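Local atomic coordinates of venom protein 51.1 (Lychas mucronatus, PDB entry 6ATY), a protein that probably acts as a secreted scorpion-venom neurotoxin that weakens the action potential of myelinated nerves. Residues Cys9-Asp14 and Gly28-Asp33. Residues are numbered along the deposited sequence; the frame is centred on the assembly and turned at random.
Sequences CSPSID and GYCSGD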
loop_
_atom_site.group_PDB
_atom_site.type_symbol
_atom_site.label_atom_id
_atom_site.label_comp_id
_atom_site.label_asym_id
_atom_site.label_seq_id
_atom_site.Cartn_x
_atom_site.Cartn_y
_atom_site.Cartn_z
ATOM N N CYS A 9 -5.046 -6.292 0.025
ATOM C CA CYS A 9 -5.832 -5.122 -0.380
ATOM C C CYS A 9 -6.689 -5.437 -1.607
ATOM O O CYS A 9 -6.497 -6.447 -2.274
ATOM C CB CYS A 9 -4.925 -3.935 -0.683
ATOM S SG CYS A 9 -3.683 -4.283 -1.942
ATOM N N SER A 10 -7.598 -4.525 -1.906
ATOM C CA SER A 10 -8.339 -4.537 -3.178
ATOM C C SER A 10 -8.228 -3.156 -3.807
ATOM O O SER A 10 -8.481 -2.154 -3.146
ATOM C CB SER A 10 -9.819 -4.867 -2.936
ATOM O OG SER A 10 -10.631 -4.518 -4.071
ATOM N N PRO A 11 -7.952 -3.095 -5.130
ATOM C CA PRO A 11 -7.993 -1.824 -5.800
ATOM C C PRO A 11 -9.302 -1.079 -5.715
ATOM O O PRO A 11 -9.297 0.166 -5.788
ATOM C CB PRO A 11 -7.674 -2.195 -7.253
ATOM C CG PRO A 11 -6.771 -3.361 -7.116
ATOM C CD PRO A 11 -7.475 -4.149 -6.047
ATOM N N SER A 12 -10.396 -1.802 -5.506
ATOM C CA SER A 12 -11.717 -1.196 -5.465
ATOM C C SER A 12 -12.007 -0.431 -4.177
ATOM O O SER A 12 -12.933 0.412 -4.138
ATOM C CB SER A 12 -12.801 -2.267 -5.724
ATOM O OG SER A 12 -12.753 -2.662 -7.092
ATOM N N ILE A 13 -11.265 -0.740 -3.127
ATOM C CA ILE A 13 -11.320 -0.031 -1.875
ATOM C C ILE A 13 -9.903 -0.017 -1.295
ATOM O O ILE A 13 -9.563 -0.703 -0.345
ATOM C CB ILE A 13 -12.430 -0.564 -0.920
ATOM C CG1 ILE A 13 -12.406 0.119 0.453
ATOM C CG2 ILE A 13 -12.364 -2.072 -0.773
ATOM C CD1 ILE A 13 -12.445 1.614 0.387
ATOM N N ASP A 14 -9.073 0.784 -1.940
ATOM C CA ASP A 14 -7.623 0.738 -1.764
ATOM C C ASP A 14 -7.232 1.580 -0.577
ATOM O O ASP A 14 -7.204 2.838 -0.636
ATOM C CB ASP A 14 -6.934 1.189 -3.045
ATOM C CG ASP A 14 -5.420 1.182 -2.973
ATOM O OD1 ASP A 14 -4.812 1.011 -1.862
ATOM O OD2 ASP A 14 -4.816 1.344 -4.093
ATOM N N GLY A 28 1.130 4.934 -1.190
ATOM C CA GLY A 28 0.956 3.489 -1.413
ATOM C C GLY A 28 -0.256 3.227 -2.276
ATOM O O GLY A 28 -1.092 4.113 -2.430
ATOM N N TYR A 29 -0.336 2.020 -2.823
ATOM C CA TYR A 29 -1.433 1.630 -3.701
ATOM C C TYR A 29 -1.482 0.098 -3.728
ATOM O O TYR A 29 -0.497 -0.573 -3.425
ATOM C CB TYR A 29 -1.216 2.150 -5.130
ATOM C CG TYR A 29 0.022 1.575 -5.775
ATOM C CD1 TYR A 29 1.278 2.109 -5.485
ATOM C CD2 TYR A 29 -0.031 0.482 -6.625
ATOM C CE1 TYR A 29 2.441 1.594 -6.048
ATOM C CE2 TYR A 29 1.149 -0.052 -7.192
ATOM C CZ TYR A 29 2.381 0.524 -6.876
ATOM O OH TYR A 29 3.587 0.061 -7.430
ATOM N N CYS A 30 -2.645 -0.407 -4.061
ATOM C CA CYS A 30 -2.899 -1.807 -4.183
ATOM C C CYS A 30 -2.554 -2.199 -5.626
ATOM O O CYS A 30 -3.167 -1.730 -6.578
ATOM C CB CYS A 30 -4.349 -2.114 -3.894
ATOM S SG CYS A 30 -4.649 -3.878 -3.696
ATOM N N SER A 31 -1.515 -3.362 -5.594
ATOM C CA SER A 31 -1.249 -3.985 -6.882
ATOM C C SER A 31 -1.634 -5.428 -6.845
ATOM O O SER A 31 -1.048 -6.190 -6.092
ATOM C CB SER A 31 0.197 -3.840 -7.276
ATOM O OG SER A 31 0.381 -4.416 -8.562
ATOM N N GLY A 32 -2.595 -5.798 -7.698
ATOM C CA GLY A 32 -3.228 -7.101 -7.657
ATOM C C GLY A 32 -4.007 -7.236 -6.356
ATOM O O GLY A 32 -5.162 -6.794 -6.251
ATOM N N ASP A 33 -3.368 -7.834 -5.357
ATOM C CA ASP A 33 -3.977 -7.882 -4.036
ATOM C C ASP A 33 -3.005 -7.624 -2.904
ATOM O O ASP A 33 -3.290 -8.002 -1.801
ATOM C CB ASP A 33 -4.742 -9.209 -3.820
ATOM C CG ASP A 33 -3.823 -10.404 -3.539
ATOM O OD1 ASP A 33 -2.597 -10.354 -3.819
ATOM O OD2 ASP A 33 -4.338 -11.407 -2.989
HETATM O O HOH W 1 -5.179 0.328 -6.657
#
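Y29 meets D14 through its backbone and CB: D14 OD2 lies 3.4 Å from Y29 CA, while the ring leaves for the other side of the strand and packs against H36. One residue on, C30 N gives a nearly straight hydrogen bond to D14 OD2 (2.8 Å, 165° at the hydrogen), reaching the carboxylate from above its plane. A water donates both to that same OD2 and to C30 O, so the acid holds the C30 N-H directly and its C=O through the water; D14 OD1 accepts a hydrogen bond from the backbone N of C16. C30 CB is directed at the loop, and SG, anti to the backbone N (chi1 -168°), bonds to C9 SG at 2.0 Å with a disulfide torsion of 87°. P11 CD rests against C30 SG at 3.7 Å and also touches G32 O, in the turn after strand 27-31. D33 O then accepts from C9 N (3.1 Å), with the donor well above the carbonyl plane, and D33 OD2 salt-bridges K8. In this cystine-stabilised alpha/beta fold, of the kind scorpion toxins share, the disulfide ties the loop between strand 3-8 and helix 16-22 to edge strand 27-31, with C16 of the helix touching both cysteines and C35 of strand 34-38 packing on C9.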